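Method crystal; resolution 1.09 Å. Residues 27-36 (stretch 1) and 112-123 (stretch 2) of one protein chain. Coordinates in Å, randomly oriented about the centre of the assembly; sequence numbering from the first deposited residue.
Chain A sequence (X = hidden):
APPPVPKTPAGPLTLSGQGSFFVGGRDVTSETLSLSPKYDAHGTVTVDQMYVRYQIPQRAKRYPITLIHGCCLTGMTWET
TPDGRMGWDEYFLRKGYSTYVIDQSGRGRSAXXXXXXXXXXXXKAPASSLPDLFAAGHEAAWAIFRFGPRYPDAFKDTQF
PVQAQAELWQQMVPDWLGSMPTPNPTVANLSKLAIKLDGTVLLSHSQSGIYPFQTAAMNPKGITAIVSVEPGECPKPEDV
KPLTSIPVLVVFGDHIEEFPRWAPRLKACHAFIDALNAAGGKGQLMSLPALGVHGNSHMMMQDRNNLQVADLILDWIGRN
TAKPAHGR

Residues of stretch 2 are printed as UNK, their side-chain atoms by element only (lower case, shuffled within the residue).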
# COMPACT_ATOMS: atom_id res chain seq x y z
N ASP A 27 -16.50 12.81 -0.73
CA ASP A 27 -17.03 12.40 -2.03
C ASP A 27 -16.95 13.57 -3.00
O ASP A 27 -17.26 14.72 -2.67
CB ASP A 27 -18.44 11.83 -1.88
CG ASP A 27 -18.39 10.41 -1.31
OD1 ASP A 27 -17.29 9.90 -1.02
OD2 ASP A 27 -19.46 9.79 -1.16
N VAL A 28 -16.48 13.29 -4.20
CA VAL A 28 -16.29 14.24 -5.28
C VAL A 28 -17.09 13.77 -6.49
O VAL A 28 -16.95 12.62 -6.90
CB VAL A 28 -14.79 14.33 -5.69
CG1 VAL A 28 -14.58 15.12 -6.98
CG2 VAL A 28 -13.96 14.96 -4.58
N THR A 29 -17.88 14.66 -7.06
CA THR A 29 -18.58 14.36 -8.31
C THR A 29 -17.71 14.86 -9.45
O THR A 29 -17.36 16.05 -9.49
CB THR A 29 -19.96 15.04 -8.37
OG1 THR A 29 -20.72 14.60 -7.25
CG2 THR A 29 -20.70 14.73 -9.66
N SER A 30 -17.34 13.98 -10.35
CA SER A 30 -16.44 14.31 -11.44
C SER A 30 -17.09 14.04 -12.78
O SER A 30 -17.96 13.18 -12.91
CB SER A 30 -15.21 13.39 -11.33
OG SER A 30 -14.35 13.61 -12.44
N GLU A 31 -16.64 14.78 -13.78
CA GLU A 31 -17.06 14.62 -15.16
C GLU A 31 -15.97 13.97 -15.99
O GLU A 31 -16.23 13.69 -17.17
CB GLU A 31 -17.40 15.97 -15.79
CG GLU A 31 -18.39 16.81 -15.00
CD GLU A 31 -19.61 16.06 -14.52
OE1 GLU A 31 -20.14 15.28 -15.33
OE2 GLU A 31 -20.03 16.23 -13.36
N THR A 32 -14.81 13.67 -15.42
CA THR A 32 -13.67 13.21 -16.20
C THR A 32 -12.99 12.00 -15.59
O THR A 32 -11.76 11.88 -15.62
CB THR A 32 -12.67 14.35 -16.45
OG1 THR A 32 -12.26 14.88 -15.18
CG2 THR A 32 -13.27 15.50 -17.26
N LEU A 33 -13.78 11.03 -15.10
CA LEU A 33 -13.20 9.85 -14.46
C LEU A 33 -12.60 8.87 -15.44
O LEU A 33 -11.86 7.96 -15.04
CB LEU A 33 -14.26 9.11 -13.64
CG LEU A 33 -14.82 9.86 -12.44
CD1 LEU A 33 -15.91 9.02 -11.79
CD2 LEU A 33 -13.72 10.22 -11.45
N SER A 34 -12.94 8.97 -16.72
CA SER A 34 -12.55 7.96 -17.69
C SER A 34 -12.47 8.59 -19.08
O SER A 34 -13.21 9.51 -19.38
CB SER A 34 -13.57 6.83 -17.65
OG SER A 34 -13.26 5.80 -18.55
N LEU A 35 -11.64 8.00 -19.90
CA LEU A 35 -11.50 8.31 -21.31
C LEU A 35 -12.13 7.22 -22.18
O LEU A 35 -12.05 7.33 -23.41
CB LEU A 35 -10.02 8.41 -21.67
CG LEU A 35 -9.05 9.06 -20.67
CD1 LEU A 35 -7.62 8.73 -21.09
CD2 LEU A 35 -9.32 10.56 -20.58
N SER A 36 -12.65 6.15 -21.57
CA SER A 36 -13.24 5.08 -22.39
C SER A 36 -14.59 4.66 -21.84
O SER A 36 -14.94 4.84 -20.67
CB SER A 36 -12.34 3.87 -22.52
OG SER A 36 -12.70 2.76 -21.73
N UNK A 112 -5.90 9.05 -4.71
CA UNK A 112 -5.84 10.35 -5.33
C UNK A 112 -7.06 10.56 -6.22
O UNK A 112 -7.82 9.63 -6.46
c UNK A 112 -4.56 10.50 -6.19
o UNK A 112 -4.56 9.45 -7.18
c UNK A 112 -3.31 10.43 -5.33
N UNK A 113 -7.24 11.77 -6.73
CA UNK A 113 -8.26 12.10 -7.73
C UNK A 113 -7.50 12.36 -9.04
O UNK A 113 -6.66 13.28 -9.08
o UNK A 113 -10.47 12.94 -9.26
o UNK A 113 -10.89 14.72 -8.06
c UNK A 113 -9.06 13.34 -7.37
c UNK A 113 -10.21 13.69 -8.30
N UNK A 114 -7.79 11.59 -10.07
CA UNK A 114 -7.14 11.77 -11.36
C UNK A 114 -7.95 12.62 -12.33
O UNK A 114 -7.57 12.81 -13.49
c UNK A 114 -6.75 10.42 -11.99
c UNK A 114 -5.56 9.85 -11.19
c UNK A 114 -7.88 9.40 -12.08
c UNK A 114 -9.04 9.79 -12.96
N UNK A 115 -9.03 13.23 -11.86
CA UNK A 115 -9.94 13.97 -12.73
C UNK A 115 -9.24 15.07 -13.50
O UNK A 115 -9.58 15.27 -14.68
o UNK A 115 -11.90 13.60 -11.37
c UNK A 115 -11.09 14.59 -11.94
N UNK A 116 -8.34 15.83 -12.86
CA UNK A 116 -7.73 16.94 -13.56
C UNK A 116 -6.81 16.48 -14.67
O UNK A 116 -6.67 17.16 -15.69
c UNK A 116 -7.00 17.86 -12.58
N UNK A 117 -6.14 15.33 -14.47
CA UNK A 117 -5.28 14.81 -15.53
C UNK A 117 -6.13 14.46 -16.74
O UNK A 117 -5.82 14.87 -17.87
c UNK A 117 -3.55 14.04 -13.87
c UNK A 117 -3.04 12.88 -13.05
c UNK A 117 -3.64 13.03 -16.17
c UNK A 117 -4.46 13.61 -15.02
N UNK A 118 -7.23 13.74 -16.50
CA UNK A 118 -8.09 13.37 -17.63
C UNK A 118 -8.72 14.60 -18.28
O UNK A 118 -8.90 14.61 -19.50
o UNK A 118 -9.50 10.10 -16.61
n UNK A 118 -7.48 10.68 -17.39
c UNK A 118 -8.70 10.96 -17.03
c UNK A 118 -9.17 12.40 -17.16
N UNK A 119 -9.06 15.64 -17.50
CA UNK A 119 -9.64 16.83 -18.10
C UNK A 119 -8.71 17.45 -19.11
O UNK A 119 -9.12 17.96 -20.17
c UNK A 119 -10.04 17.85 -17.04
N UNK A 120 -7.41 17.49 -18.80
CA UNK A 120 -6.43 18.02 -19.74
C UNK A 120 -6.29 17.11 -20.94
O UNK A 120 -6.26 17.56 -22.09
c UNK A 120 -5.09 18.26 -19.02
c UNK A 120 -5.27 19.22 -17.86
c UNK A 120 -4.04 18.77 -19.98
N UNK A 121 -6.24 15.79 -20.73
CA UNK A 121 -6.13 14.85 -21.85
C UNK A 121 -7.30 14.99 -22.80
O UNK A 121 -7.14 14.82 -24.01
c UNK A 121 -5.99 13.43 -21.31
c UNK A 121 -5.03 11.20 -21.73
c UNK A 121 -4.74 10.15 -22.76
c UNK A 121 -5.49 12.49 -22.40
n UNK A 121 -3.61 10.48 -23.64
N UNK A 122 -8.49 15.26 -22.27
CA UNK A 122 -9.71 15.44 -23.04
C UNK A 122 -9.81 16.80 -23.70
O UNK A 122 -10.80 17.07 -24.40
c UNK A 122 -11.13 13.75 -21.71
c UNK A 122 -11.73 12.96 -22.87
c UNK A 122 -10.90 15.21 -22.11
c UNK A 122 -12.06 13.67 -20.51
N UNK A 123 -8.87 17.70 -23.46
CA UNK A 123 -8.88 19.02 -24.06
C UNK A 123 -9.88 19.96 -23.41
O UNK A 123 -10.18 21.01 -24.00

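Position 112 has three side-chain atoms, a carbon carrying one oxygen and one carbon. That branching at CB is threonine. Thr-112 lies out of reach of stretch 1.

Position 113 has two carbons, the second carrying two oxygens; one of these oxygens lies 3.9 Å from CG1 of Val-28. Two oxygens on the second carbon make a carboxylate, so this is aspartate. Asp-113 points toward stretch 1, and the oxygen near Val-28 is its OD2.

Position 114 has four carbons, forked at the first, with one arm two carbons long; the end of that arm reaches to 4.0 Å from O of Leu-33. This is isoleucine, and the arm ends in CD1. Ile-114 sits at the N-cap position.

Position 115 has one carbon and then one oxygen, 2.7 Å from OG of Ser-30. A single hydroxyl on CB makes it serine. Ser-30 OG donates to Ser-115 OG, which in turn donates to OD1 of Asp-113 at 2.6 Å. The backbone N of Ser-115 also bonds Asp-113 OD1, at 3.0 Å, so one carboxylate oxygen takes both bonds from Ser-115.

Position 116 has a single carbon, which is alanine. Ala-116 points away from stretch 1 and makes no contact.

Position 117 has four carbons, again forked at the first with one longer arm. This is a second isoleucine. The end of Ile-117 leads away from stretch 1, and the residue is buried.

Position 118 has two carbons, the second carrying one oxygen and one nitrogen. Its CB is 4.1 Å from CB of Thr-32, and the second carbon packs 3.6 Å from CD2 of Leu-35. This is asparagine, a short amide. Asn-118 points toward stretch 1. The amide is probably turned over in the model, so its oxygen and nitrogen are not assigned roles.

Position 119 has one carbon, 4.0 Å from CG2 of Thr-32. It is alanine. The small side chain of Ala-119 lies sideways to stretch 1.

Position 120 has three carbons, one carrying the other two. This is valine. Val-120 is buried but out of reach of stretch 1.

Position 121 has four carbons in a row ending in nitrogen; the last carbon lies 3.6 Å from CD1 of Leu-35. This is lysine. The NZ of Lys-121 is hydrogen-bonded elsewhere in the structure.

Position 122 has four carbons, forked at the second; the fork carbon lies 3.8 Å from CD2 of Leu-35, and one tip is 3.9 Å from CG2 of Thr-32. This is leucine. That tip is CD1 of Leu-122.

Position 123 has no side-chain atoms and is glycine. Gly-123 closes the helix in a Schellman motif, with a positive phi that favours glycine.

The contact is polar near Ser-115 and apolar near Leu-122. Thr-32 OG1 donates to O of Ser-115 at 2.8 Å, and the same carbonyl accepts the helical bond from N of Ala-119. Ser-30 OG links the two sides: it accepts from N of Thr-32 at 3.0 Å and donates to Ser-115. Farther along the helix, Leu-35 covers Asn-118, Lys-121 and Leu-122. Together the stretches bury 509 Å².

Stretch 2 112-123: TDISAINAVKLG
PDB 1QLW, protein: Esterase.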